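Local structure of amidohydrolase (Thermotoga maritima, 3OOQ) at residues D61-I66 and I249-E254; H90-D95 and V144-G149; G129-F134 and K342-E347; A223-H228 and L234-I239; L303-D306 and P311-F314. The protein probably hydrolyses cyclic amides, possibly allantoin, as a member of the amidohydrolase family. One frame throughout, in Å; residues are numbered along the deposited sequence.

Contact 1: D61-I66 and I249-E254; sequences DAHSHI and IEHGTE
His63 and Glu250 face each other where two segments of the chain leave their strands and turn a corner, with their CA atoms 7.7 Å apart. The imidazole of His63 leans out across this gap because its CG lies anti to the backbone N (chi1 -172°), and Glu250 folds back at its second torsion to meet it. The nearest approach is from Glu250 OE2 to His63 CD2, 3.3 Å, and Glu250 CG lies 3.8 Å from the same carbon. The planes of carboxylate and ring are 23° apart. No hydrogen bond joins them: Glu250 OE1 is salt-bridged to Arg224 NE, and His63 NE2 is hydrogen-bonded to Lys151 NZ. With an alanine here, Arg224 would probably be left without its charged mate and a gap would open beside His63 CD2. His251 adds an edge-to-face aromatic pair, its edge toward the face of His63 with the ring centroids 5.4 Å apart, while its ND1 is hydrogen-bonded to Gly272 O. Behind His63, Asp61 forms an Asx turn: the anti lone pair of Asp61 OD1 accepts His63 N at 3.0 Å, a nearly straight bond that sets the corner from which the ring projects. An aspartate suits that place because its short arm can reach back to the main chain. His63 and His65 form the His-X-His pattern that ends the first barrel strand in this family and usually serves a metal. The chemistry is thus consistent with a buried polar centre, in which His63, His251 and Glu250 each have a further partner, in Lys151, Gly272 O and Arg224.

Contact 2: H90-D95 and V144-G149; sequences HVKALD and VKDPAG
Asp146 sits just before a cis peptide bond to Pro147, and from this kinked backbone it takes the ammonium group of Lys92 in a short salt bridge. Lys92 NZ is 2.6 Å from Asp146 OD2 and comes in on the syn lone pair, the side facing the other carboxylate oxygen. That other oxygen, Asp146 OD1, stands 3.0 Å from Lys92 NZ, so the ammonium sits in the mouth of the carboxylate and not at one outer corner. The two side chains cross at about a right angle, and the lysine turns in at its third torsion (chi3 61°) to bring NZ to the acid. A long, flexible lysine suits the span, since the CA atoms of Lys92 and Asp146 are 9.2 Å apart. Leu94 CD2 packs at 3.9 Å from Asp146 OD2, putting a hydrocarbon wall beside the ion pair. Leu94 is carried on a 3-10 turn that Asp95 N closes by bonding to Lys92 O. At its far end Asp95 is salt-bridged to Arg180 and Arg238 of a neighbouring subunit. With an alanine at Asp146, Lys92 would probably be left without its charged mate and its ammonium set free to turn. Since both charged residues are only partly exposed and an apolar methyl group flanks the carboxylate, the attraction is likely to be less screened than on open surface, pinning the loop 90-95 to strand 143-153 just after its classic beta bulge at Val144 and Lys145.

Contact 3: G129-F134 and K342-E347; sequences GSVIKF and KILGLE
Val131 turns CG1 anti to the backbone N (chi1 -178°), which leaves CG2 beside that nitrogen and spreads both methyl groups toward Leu344 and Leu346; the two leucines have near-equal first torsions (-61° and -69°), each placing CG anti to its own carbonyl carbon. The site joins strand 125-133 to the end of helix 338-343, which closes in a Schellman motif. Gly345 suits this ending: its positive phi is easily borne by glycine, and its N bonds back to Lys342 O. The reversal directs the leucines before and after it, Leu344 and Leu346, to the same valine. Val131 and Leu346 meet tip to tip, with Leu346 CD1 falling between the two valine methyls, 3.7 Å from Val131 CG1 and 3.8 Å from Val131 CG2. Leu344 approaches differently, obliquely, setting both of its methyl groups near Val131 CG2. A compact, beta-branched valine suits a strand position that must receive two larger residues, and leucines give the loop the reach to get there. Around them, Val144 of the adjoining strand touches Val131 and Leu346, and Met116 touches Leu344, so the cluster belongs to one buried apolar layer. The main chain at Leu344 is also used, since its O is hydrogen-bonded to Lys145 NZ. In the oblique pair, CD1 and CD2 of Leu344 are equally far from Val131 CG2, each at 4.1 Å.

Contact 4: A223-H228 and L234-I239; sequences ARMHAH and LTAIRI
Met225 and Ala236 lie in the beta-alpha-beta unit made of strand 223-227, helix 230-243 and strand 247-249, one of the repeating crossovers of a TIM-type barrel, and they mark where strand and helix come nearest. Their CA atoms are 6.6 Å apart, a closeness that suits alanine on the helix, since its one methyl lets the backbones draw together. The strand residue is a selenomethionine in this crystal. Its first torsion puts CG beside the backbone N (chi1 -63°), the chain then runs out extended, and a turn at chi3 lays the end along the helix. The selenium, atom SE of Met225, rests 3.8 Å from Ala236 CB, an apolar contact. Met225 and Ala227 both point toward the helix, whereas His226 between them points away from it and meets the ring of His251. The same apolar layer continues outside the pair: Leu247 and Met152 touch Met225, and Ile249 touches Ala236. One turn further on, Ile239 brings its branch CG2 to CE, the methyl end of Met225, at 4.5 Å. Both SE and CE of Met225 lie 3.6 Å from Ala236 O.

Contact 5: L303-D306 and P311-F314; sequences LMCD and PLEF
Cys305 carries the apolar part of this contact: its sulfur lies against the chain around Leu312, with the CA atoms of the two residues 5.9 Å apart. The thiol is turned beside the backbone N (chi1 -74°), which puts Cys305 SG 4.1 Å from Leu312 CA and 4.2 Å from Leu312 CD1. A small cysteine suits so close a backbone, and the branched leucine folds its methyl back to meet it. Of polar neighbours, Cys305 SG has Pro311 O at 3.8 Å, too long to count as a hydrogen bond here, so sulfur and carbonyl merely pack. Hydrogen bonds from the two segments go to outside partners: Cys305 N to Asp61 OD2, and Leu312 N to His307 ND1. The aromatic element belongs to 311-314 itself, where Glu313 CG lies 3.6 Å above the plane of the Phe314 ring, over its centre, while Phe314 packs on Tyr325 of a neighbouring subunit. Asp306 points away from 311-314 and touches His65 and His251. A loop with an aspartate just after strand 301-303, facing histidines from other strand ends, is consistent with the amidohydrolase barrel, where an aspartate at the end of the last strand commonly belongs to the active site.

How the contacts relate
All five contacts belong to the amidohydrolase barrel part of the chain. Contact 1 is central and buried, its centre 10 Å from that of contact 5 and 12 Å from that of contact 4. It joins contact 4 through Arg224 and Glu250, and contact 5 through Asp61 and Cys305. Contacts 2 and 3 share neighbouring strands, 143-153 and 125-133. Contacts 4 and 5 lie farthest apart, about 22 Å between centres. Along the chain, contacts 2 and 4 nest within the loop closed by contact 1, contact 3 crosses it, and contact 5 follows it, nested inside contact 3. Distant sequence thus converges on one histidine-rich centre, with apolar contacts 3, 4 and 5 and the salt bridge of contact 2 around it.

Contact 1: D61-I66 and I249-E254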
# COMPACT_ATOMS: atom_id res chain seq x y z
N ASP F 61 -11.85 29.55 -30.79
CA ASP F 61 -10.70 28.90 -30.17
C ASP F 61 -10.57 27.48 -30.67
O ASP F 61 -11.43 26.63 -30.41
CB ASP F 61 -10.80 28.91 -28.65
CG ASP F 61 -9.46 28.66 -27.99
OD1 ASP F 61 -8.77 27.70 -28.37
OD2 ASP F 61 -9.09 29.44 -27.09
N ALA F 62 -9.48 27.22 -31.39
CA ALA F 62 -9.30 25.92 -32.02
C ALA F 62 -8.96 24.75 -31.07
O ALA F 62 -8.91 23.61 -31.50
CB ALA F 62 -8.28 26.02 -33.13
N HIS F 63 -8.77 25.01 -29.77
CA HIS F 63 -8.40 23.93 -28.83
C HIS F 63 -8.76 24.33 -27.41
O HIS F 63 -8.11 25.19 -26.82
CB HIS F 63 -6.90 23.62 -28.93
CG HIS F 63 -6.46 22.42 -28.15
ND1 HIS F 63 -6.45 22.39 -26.77
CD2 HIS F 63 -6.05 21.19 -28.55
CE1 HIS F 63 -6.02 21.21 -26.36
NE2 HIS F 63 -5.78 20.46 -27.42
N SER F 64 -9.79 23.69 -26.87
CA SER F 64 -10.33 24.13 -25.58
C SER F 64 -10.85 22.99 -24.72
O SER F 64 -11.31 21.96 -25.23
CB SER F 64 -11.49 25.11 -25.82
OG SER F 64 -11.73 25.87 -24.65
N HIS F 65 -10.83 23.21 -23.41
CA HIS F 65 -11.49 22.28 -22.50
C HIS F 65 -12.66 22.92 -21.75
O HIS F 65 -13.16 22.36 -20.80
CB HIS F 65 -10.47 21.63 -21.57
CG HIS F 65 -9.23 21.18 -22.27
ND1 HIS F 65 -9.22 20.13 -23.17
CD2 HIS F 65 -7.96 21.65 -22.24
CE1 HIS F 65 -8.00 19.96 -23.64
NE2 HIS F 65 -7.21 20.87 -23.09
N ILE F 66 -13.12 24.09 -22.21
CA ILE F 66 -14.31 24.72 -21.62
C ILE F 66 -15.47 23.73 -21.61
O ILE F 66 -15.62 22.92 -22.53
CB ILE F 66 -14.68 26.06 -22.31
CG1 ILE F 66 -15.68 26.85 -21.44
CG2 ILE F 66 -15.24 25.81 -23.75
CD1 ILE F 66 -15.65 28.36 -21.66
N ILE F 249 -0.68 20.32 -35.27
CA ILE F 249 0.14 20.33 -34.06
C ILE F 249 -0.51 21.24 -33.02
O ILE F 249 -0.82 22.40 -33.34
CB ILE F 249 1.55 20.82 -34.37
CG1 ILE F 249 2.27 19.88 -35.36
CG2 ILE F 249 2.35 20.99 -33.09
CD1 ILE F 249 2.70 18.52 -34.74
N GLU F 250 -0.73 20.73 -31.81
CA GLU F 250 -1.29 21.52 -30.71
C GLU F 250 -0.16 22.04 -29.83
O GLU F 250 0.75 21.29 -29.48
CB GLU F 250 -2.25 20.71 -29.84
CG GLU F 250 -3.19 19.77 -30.56
CD GLU F 250 -4.02 20.46 -31.63
OE1 GLU F 250 -4.19 19.84 -32.70
OE2 GLU F 250 -4.50 21.61 -31.42
N HIS F 251 -0.27 23.31 -29.44
CA HIS F 251 0.74 24.06 -28.67
C HIS F 251 1.99 24.37 -29.49
O HIS F 251 2.31 25.54 -29.73
CB HIS F 251 1.10 23.38 -27.35
CG HIS F 251 -0.07 22.83 -26.60
ND1 HIS F 251 -1.04 23.63 -26.03
CD2 HIS F 251 -0.44 21.55 -26.34
CE1 HIS F 251 -1.95 22.87 -25.44
NE2 HIS F 251 -1.61 21.61 -25.61
N GLY F 252 2.71 23.32 -29.91
CA GLY F 252 3.89 23.48 -30.77
C GLY F 252 4.88 24.50 -30.21
O GLY F 252 5.43 25.33 -30.93
N THR F 253 5.10 24.40 -28.91
CA THR F 253 5.93 25.36 -28.17
C THR F 253 7.27 25.67 -28.86
O THR F 253 7.65 26.84 -28.93
CB THR F 253 6.12 24.86 -26.72
OG1 THR F 253 4.85 24.89 -26.06
CG2 THR F 253 7.09 25.73 -25.94
N GLU F 254 7.94 24.64 -29.38
CA GLU F 254 9.22 24.82 -30.07
C GLU F 254 9.12 24.74 -31.59
O GLU F 254 10.15 24.55 -32.26
CB GLU F 254 10.25 23.81 -29.54
CG GLU F 254 10.56 24.00 -28.07
CD GLU F 254 11.78 23.23 -27.61
OE1 GLU F 254 12.23 22.29 -28.32
OE2 GLU F 254 12.30 23.58 -26.53

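Contact 2: H90-D95 and V144-G149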
# COMPACT_ATOMS: atom_id res chain seq x y z
N HIS F 90 -12.15 6.23 -28.66
CA HIS F 90 -13.61 6.09 -28.72
C HIS F 90 -14.37 7.08 -27.84
O HIS F 90 -15.57 7.28 -28.05
CB HIS F 90 -14.01 4.66 -28.32
CG HIS F 90 -13.63 4.31 -26.91
ND1 HIS F 90 -12.36 4.48 -26.43
CD2 HIS F 90 -14.37 3.84 -25.88
CE1 HIS F 90 -12.32 4.12 -25.16
NE2 HIS F 90 -13.53 3.72 -24.80
N VAL F 91 -13.73 7.67 -26.82
CA VAL F 91 -14.43 8.62 -25.97
C VAL F 91 -14.49 10.00 -26.64
O VAL F 91 -13.59 10.37 -27.39
CB VAL F 91 -13.88 8.71 -24.50
CG1 VAL F 91 -13.77 7.30 -23.83
CG2 VAL F 91 -12.55 9.48 -24.42
N LYS F 92 -15.56 10.74 -26.37
CA LYS F 92 -15.80 12.03 -27.02
C LYS F 92 -15.89 13.17 -25.99
O LYS F 92 -16.59 13.04 -24.99
CB LYS F 92 -17.12 11.99 -27.82
CG LYS F 92 -17.39 10.72 -28.63
CD LYS F 92 -18.69 10.84 -29.50
CE LYS F 92 -18.57 12.00 -30.52
NZ LYS F 92 -19.63 11.99 -31.60
N ALA F 93 -15.20 14.27 -26.26
CA ALA F 93 -15.36 15.47 -25.47
C ALA F 93 -16.83 15.90 -25.39
O ALA F 93 -17.29 16.40 -24.36
CB ALA F 93 -14.53 16.59 -26.02
N LEU F 94 -17.57 15.68 -26.47
CA LEU F 94 -19.01 15.99 -26.51
C LEU F 94 -19.75 15.39 -25.31
O LEU F 94 -20.66 16.01 -24.77
CB LEU F 94 -19.66 15.47 -27.81
CG LEU F 94 -21.09 15.93 -28.11
CD1 LEU F 94 -21.06 17.40 -28.52
CD2 LEU F 94 -21.77 15.07 -29.19
N ASP F 95 -19.36 14.18 -24.93
CA ASP F 95 -20.05 13.45 -23.87
C ASP F 95 -19.66 13.90 -22.46
O ASP F 95 -20.18 13.37 -21.48
CB ASP F 95 -19.80 11.95 -24.03
CG ASP F 95 -20.46 11.35 -25.26
OD1 ASP F 95 -21.45 11.93 -25.77
OD2 ASP F 95 -19.99 10.30 -25.73
N VAL F 144 -21.47 22.04 -34.21
CA VAL F 144 -21.15 22.50 -35.57
C VAL F 144 -20.52 21.37 -36.39
O VAL F 144 -20.85 21.18 -37.56
CB VAL F 144 -20.21 23.74 -35.54
CG1 VAL F 144 -19.90 24.23 -36.94
CG2 VAL F 144 -20.82 24.85 -34.73
N LYS F 145 -19.61 20.62 -35.76
CA LYS F 145 -18.90 19.57 -36.47
C LYS F 145 -18.48 18.53 -35.47
O LYS F 145 -17.70 18.82 -34.56
CB LYS F 145 -17.66 20.12 -37.20
CG LYS F 145 -16.93 19.08 -37.98
CD LYS F 145 -15.75 19.65 -38.72
CE LYS F 145 -15.02 18.56 -39.48
NZ LYS F 145 -13.81 19.09 -40.15
N ASP F 146 -19.00 17.32 -35.63
CA ASP F 146 -18.71 16.23 -34.72
C ASP F 146 -18.68 14.93 -35.49
O ASP F 146 -19.66 14.61 -36.18
CB ASP F 146 -19.80 16.16 -33.65
CG ASP F 146 -19.65 14.95 -32.77
OD1 ASP F 146 -18.63 14.83 -32.06
OD2 ASP F 146 -20.56 14.11 -32.78
N PRO F 147 -17.57 14.17 -35.39
CA PRO F 147 -16.30 14.49 -34.72
C PRO F 147 -15.48 15.47 -35.56
O PRO F 147 -15.68 15.54 -36.77
CB PRO F 147 -15.58 13.14 -34.66
CG PRO F 147 -16.11 12.39 -35.86
CD PRO F 147 -17.57 12.80 -35.95
N ALA F 148 -14.57 16.21 -34.94
CA ALA F 148 -13.76 17.18 -35.66
C ALA F 148 -12.28 16.82 -35.72
O ALA F 148 -11.51 17.39 -36.49
CB ALA F 148 -13.96 18.57 -35.08
N GLY F 149 -11.86 15.86 -34.90
CA GLY F 149 -10.46 15.50 -34.77
C GLY F 149 -10.24 14.39 -33.74
O GLY F 149 -11.11 14.14 -32.90

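Contact 3: G129-F134 and K342-E347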
# COMPACT_ATOMS: atom_id res chain seq x y z
N GLY F 129 -12.50 15.26 -30.58
CA GLY F 129 -12.91 16.64 -30.46
C GLY F 129 -14.17 16.90 -31.28
O GLY F 129 -14.48 16.14 -32.20
N SER F 130 -14.90 17.97 -30.92
CA SER F 130 -16.07 18.45 -31.63
C SER F 130 -16.02 19.95 -31.63
O SER F 130 -15.56 20.55 -30.66
CB SER F 130 -17.36 18.03 -30.89
OG SER F 130 -17.61 16.64 -30.99
N VAL F 131 -16.50 20.59 -32.70
CA VAL F 131 -16.63 22.04 -32.71
C VAL F 131 -18.04 22.39 -32.30
O VAL F 131 -19.01 21.85 -32.83
CB VAL F 131 -16.34 22.66 -34.10
CG1 VAL F 131 -16.44 24.19 -34.02
CG2 VAL F 131 -14.98 22.21 -34.62
N ILE F 132 -18.17 23.30 -31.35
CA ILE F 132 -19.48 23.70 -30.88
C ILE F 132 -19.57 25.22 -30.83
O ILE F 132 -18.55 25.92 -30.85
CB ILE F 132 -19.83 23.08 -29.49
CG1 ILE F 132 -18.84 23.51 -28.40
CG2 ILE F 132 -19.87 21.55 -29.57
CD1 ILE F 132 -19.35 24.57 -27.49
N LYS F 133 -20.80 25.72 -30.76
CA LYS F 133 -21.05 27.13 -30.54
C LYS F 133 -21.81 27.26 -29.24
O LYS F 133 -22.55 26.36 -28.88
CB LYS F 133 -21.93 27.70 -31.64
CG LYS F 133 -21.32 27.71 -33.00
CD LYS F 133 -22.16 28.62 -33.89
CE LYS F 133 -21.78 28.45 -35.33
NZ LYS F 133 -22.48 29.48 -36.13
N PHE F 134 -21.65 28.40 -28.55
CA PHE F 134 -22.30 28.63 -27.26
C PHE F 134 -23.74 29.13 -27.47
O PHE F 134 -24.09 30.20 -26.97
CB PHE F 134 -21.51 29.65 -26.43
CG PHE F 134 -20.07 29.27 -26.16
CD1 PHE F 134 -19.73 27.97 -25.78
CD2 PHE F 134 -19.07 30.24 -26.23
CE1 PHE F 134 -18.39 27.62 -25.53
CE2 PHE F 134 -17.73 29.90 -25.98
CZ PHE F 134 -17.40 28.58 -25.62
N LYS F 342 -10.27 27.94 -40.38
CA LYS F 342 -9.70 27.23 -41.51
C LYS F 342 -9.08 25.90 -41.03
O LYS F 342 -9.31 24.85 -41.62
CB LYS F 342 -8.70 28.15 -42.24
CG LYS F 342 -7.77 27.50 -43.27
CD LYS F 342 -8.35 27.58 -44.67
CE LYS F 342 -7.46 26.91 -45.71
NZ LYS F 342 -6.52 27.91 -46.30
N ILE F 343 -8.33 25.95 -39.92
CA ILE F 343 -7.76 24.74 -39.30
C ILE F 343 -8.84 23.72 -38.94
O ILE F 343 -8.63 22.50 -39.05
CB ILE F 343 -6.86 25.11 -38.09
CG1 ILE F 343 -5.62 25.86 -38.58
CG2 ILE F 343 -6.47 23.84 -37.29
CD1 ILE F 343 -4.83 26.61 -37.52
N LEU F 344 -10.02 24.22 -38.58
CA LEU F 344 -11.16 23.37 -38.25
C LEU F 344 -11.99 22.89 -39.45
O LEU F 344 -12.93 22.12 -39.27
CB LEU F 344 -12.06 24.09 -37.22
CG LEU F 344 -11.42 24.44 -35.87
CD1 LEU F 344 -12.33 25.34 -34.98
CD2 LEU F 344 -11.02 23.19 -35.12
N GLY F 345 -11.64 23.33 -40.66
CA GLY F 345 -12.40 23.00 -41.87
C GLY F 345 -13.74 23.73 -41.96
O GLY F 345 -14.66 23.25 -42.61
N LEU F 346 -13.83 24.92 -41.37
CA LEU F 346 -15.09 25.62 -41.19
C LEU F 346 -15.06 27.11 -41.60
O LEU F 346 -15.95 27.88 -41.21
CB LEU F 346 -15.55 25.49 -39.72
CG LEU F 346 -15.99 24.09 -39.27
CD1 LEU F 346 -16.12 24.03 -37.75
CD2 LEU F 346 -17.29 23.65 -39.96
N GLU F 347 -14.05 27.51 -42.37
CA GLU F 347 -13.94 28.91 -42.82
C GLU F 347 -15.06 29.33 -43.80
O GLU F 347 -15.19 30.51 -44.11
CB GLU F 347 -12.55 29.21 -43.41
CG GLU F 347 -12.34 28.71 -44.84
CD GLU F 347 -11.92 27.24 -44.92
OE1 GLU F 347 -12.19 26.47 -43.97
OE2 GLU F 347 -11.30 26.87 -45.94

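Contact 4: A223-H228 and L234-I239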
# COMPACT_ATOMS: atom_id res chain seq x y z
N ALA F 223 -5.75 14.15 -37.17
CA ALA F 223 -5.13 13.99 -35.88
C ALA F 223 -4.83 15.38 -35.30
O ALA F 223 -4.33 16.27 -36.01
CB ALA F 223 -3.83 13.19 -36.00
N ARG F 224 -5.12 15.54 -34.02
CA ARG F 224 -4.78 16.75 -33.31
C ARG F 224 -3.71 16.37 -32.31
O ARG F 224 -4.01 15.74 -31.29
CB ARG F 224 -6.04 17.34 -32.66
CG ARG F 224 -7.19 17.70 -33.65
CD ARG F 224 -6.79 18.79 -34.67
NE ARG F 224 -6.40 20.01 -33.96
CZ ARG F 224 -7.20 21.05 -33.71
NH1 ARG F 224 -8.45 21.06 -34.15
NH2 ARG F 224 -6.75 22.07 -33.00
N MSE F 225 -2.46 16.75 -32.59
CA MSE F 225 -1.29 16.16 -31.93
C MSE F 225 -0.56 17.12 -31.01
O MSE F 225 0.14 18.02 -31.47
CB MSE F 225 -0.34 15.56 -32.97
CG MSE F 225 -1.00 14.43 -33.72
SE MSE F 225 0.05 13.72 -35.18
CE MSE F 225 0.43 11.98 -34.40
N HIS F 226 -0.74 16.89 -29.71
CA HIS F 226 -0.18 17.72 -28.63
C HIS F 226 1.33 17.46 -28.56
O HIS F 226 1.74 16.32 -28.32
CB HIS F 226 -0.89 17.33 -27.30
CG HIS F 226 -0.22 17.82 -26.04
ND1 HIS F 226 0.97 17.29 -25.55
CD2 HIS F 226 -0.59 18.77 -25.16
CE1 HIS F 226 1.29 17.90 -24.42
NE2 HIS F 226 0.37 18.82 -24.17
N ALA F 227 2.13 18.50 -28.77
CA ALA F 227 3.59 18.41 -28.69
C ALA F 227 4.25 19.75 -28.42
O ALA F 227 3.91 20.75 -29.04
CB ALA F 227 4.19 17.79 -29.97
N HIS F 228 5.23 19.76 -27.52
CA HIS F 228 5.92 20.99 -27.13
C HIS F 228 7.34 21.00 -27.66
O HIS F 228 7.69 21.88 -28.43
CB HIS F 228 5.91 21.17 -25.60
CG HIS F 228 4.55 21.41 -25.03
ND1 HIS F 228 3.90 22.62 -25.16
CD2 HIS F 228 3.72 20.61 -24.32
CE1 HIS F 228 2.72 22.55 -24.56
NE2 HIS F 228 2.59 21.34 -24.04
N LEU F 234 8.30 16.62 -34.34
CA LEU F 234 8.81 15.89 -35.51
C LEU F 234 8.39 14.41 -35.46
O LEU F 234 8.09 13.84 -36.48
CB LEU F 234 10.33 16.01 -35.62
CG LEU F 234 10.85 17.42 -35.91
CD1 LEU F 234 12.33 17.52 -35.54
CD2 LEU F 234 10.64 17.79 -37.39
N THR F 235 8.36 13.84 -34.26
CA THR F 235 7.87 12.46 -34.08
C THR F 235 6.40 12.37 -34.50
O THR F 235 6.00 11.45 -35.20
CB THR F 235 8.02 11.99 -32.60
OG1 THR F 235 9.40 11.92 -32.28
CG2 THR F 235 7.42 10.59 -32.38
N ALA F 236 5.59 13.33 -34.04
CA ALA F 236 4.19 13.38 -34.43
C ALA F 236 4.05 13.39 -35.97
O ALA F 236 3.25 12.64 -36.55
CB ALA F 236 3.53 14.60 -33.82
N ILE F 237 4.87 14.21 -36.63
CA ILE F 237 4.87 14.27 -38.12
C ILE F 237 5.32 12.92 -38.74
O ILE F 237 4.69 12.43 -39.70
CB ILE F 237 5.73 15.46 -38.64
CG1 ILE F 237 5.15 16.80 -38.15
CG2 ILE F 237 5.82 15.48 -40.19
CD1 ILE F 237 6.15 17.95 -38.20
N ARG F 238 6.37 12.31 -38.18
CA ARG F 238 6.86 11.03 -38.70
C ARG F 238 5.76 9.99 -38.68
O ARG F 238 5.59 9.24 -39.64
CB ARG F 238 8.06 10.50 -37.93
CG ARG F 238 9.37 11.07 -38.37
CD ARG F 238 10.57 10.20 -37.89
NE ARG F 238 10.56 9.87 -36.46
CZ ARG F 238 10.83 10.70 -35.47
NH1 ARG F 238 11.13 11.98 -35.70
NH2 ARG F 238 10.81 10.25 -34.21
N ILE F 239 5.02 9.95 -37.58
CA ILE F 239 3.93 8.98 -37.48
C ILE F 239 2.79 9.29 -38.46
O ILE F 239 2.26 8.38 -39.09
CB ILE F 239 3.43 8.86 -36.02
CG1 ILE F 239 4.52 8.12 -35.20
CG2 ILE F 239 2.09 8.11 -35.98
CD1 ILE F 239 4.39 8.28 -33.71

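Contact 5: L303-D306 and P311-F314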
# COMPACT_ATOMS: atom_id res chain seq x y z
N LEU F 303 -4.43 30.82 -32.43
CA LEU F 303 -4.08 31.03 -31.04
C LEU F 303 -5.16 30.47 -30.10
O LEU F 303 -6.33 30.85 -30.20
CB LEU F 303 -3.85 32.52 -30.77
CG LEU F 303 -3.48 32.95 -29.34
CD1 LEU F 303 -2.18 32.31 -28.84
CD2 LEU F 303 -3.40 34.48 -29.27
N MSE F 304 -4.73 29.60 -29.17
CA MSE F 304 -5.61 29.05 -28.13
C MSE F 304 -5.31 29.63 -26.76
O MSE F 304 -4.18 30.05 -26.48
CB MSE F 304 -5.47 27.51 -28.06
CG MSE F 304 -4.15 27.02 -27.46
SE MSE F 304 -4.23 25.15 -26.92
CE MSE F 304 -3.38 24.37 -28.52
N CYS F 305 -6.32 29.60 -25.89
CA CYS F 305 -6.12 29.83 -24.46
C CYS F 305 -5.77 28.53 -23.74
O CYS F 305 -5.30 28.55 -22.60
CB CYS F 305 -7.41 30.40 -23.85
SG CYS F 305 -7.68 32.12 -24.30
N ASP F 306 -6.01 27.40 -24.42
CA ASP F 306 -6.01 26.07 -23.77
C ASP F 306 -6.85 26.11 -22.48
O ASP F 306 -6.46 25.52 -21.45
CB ASP F 306 -4.59 25.62 -23.45
CG ASP F 306 -4.49 24.12 -23.17
OD1 ASP F 306 -5.41 23.36 -23.52
OD2 ASP F 306 -3.46 23.70 -22.61
N PRO F 311 -8.14 31.54 -18.92
CA PRO F 311 -9.58 31.54 -19.13
C PRO F 311 -9.92 32.08 -20.52
O PRO F 311 -9.31 33.03 -20.98
CB PRO F 311 -10.11 32.47 -18.03
CG PRO F 311 -9.06 32.45 -16.97
CD PRO F 311 -7.74 32.27 -17.70
N LEU F 312 -10.90 31.45 -21.16
CA LEU F 312 -11.32 31.80 -22.49
C LEU F 312 -11.77 33.25 -22.55
O LEU F 312 -11.52 33.95 -23.55
CB LEU F 312 -12.42 30.84 -22.93
CG LEU F 312 -12.73 30.73 -24.42
CD1 LEU F 312 -11.47 30.47 -25.25
CD2 LEU F 312 -13.74 29.62 -24.62
N GLU F 313 -12.41 33.72 -21.47
CA GLU F 313 -12.85 35.11 -21.37
C GLU F 313 -11.73 36.08 -21.67
O GLU F 313 -11.99 37.23 -22.05
CB GLU F 313 -13.45 35.42 -19.98
CG GLU F 313 -12.50 35.22 -18.80
CD GLU F 313 -13.21 35.34 -17.45
OE1 GLU F 313 -14.08 36.25 -17.32
OE2 GLU F 313 -12.90 34.52 -16.53
N PHE F 314 -10.48 35.61 -21.52
CA PHE F 314 -9.32 36.48 -21.69
C PHE F 314 -8.54 36.27 -23.00
O PHE F 314 -7.39 36.71 -23.12
CB PHE F 314 -8.39 36.37 -20.47
CG PHE F 314 -9.03 36.80 -19.16
CD1 PHE F 314 -9.73 38.00 -19.07
CD2 PHE F 314 -8.91 36.00 -18.02
CE1 PHE F 314 -10.33 38.40 -17.85
CE2 PHE F 314 -9.50 36.39 -16.79
CZ PHE F 314 -10.21 37.59 -16.71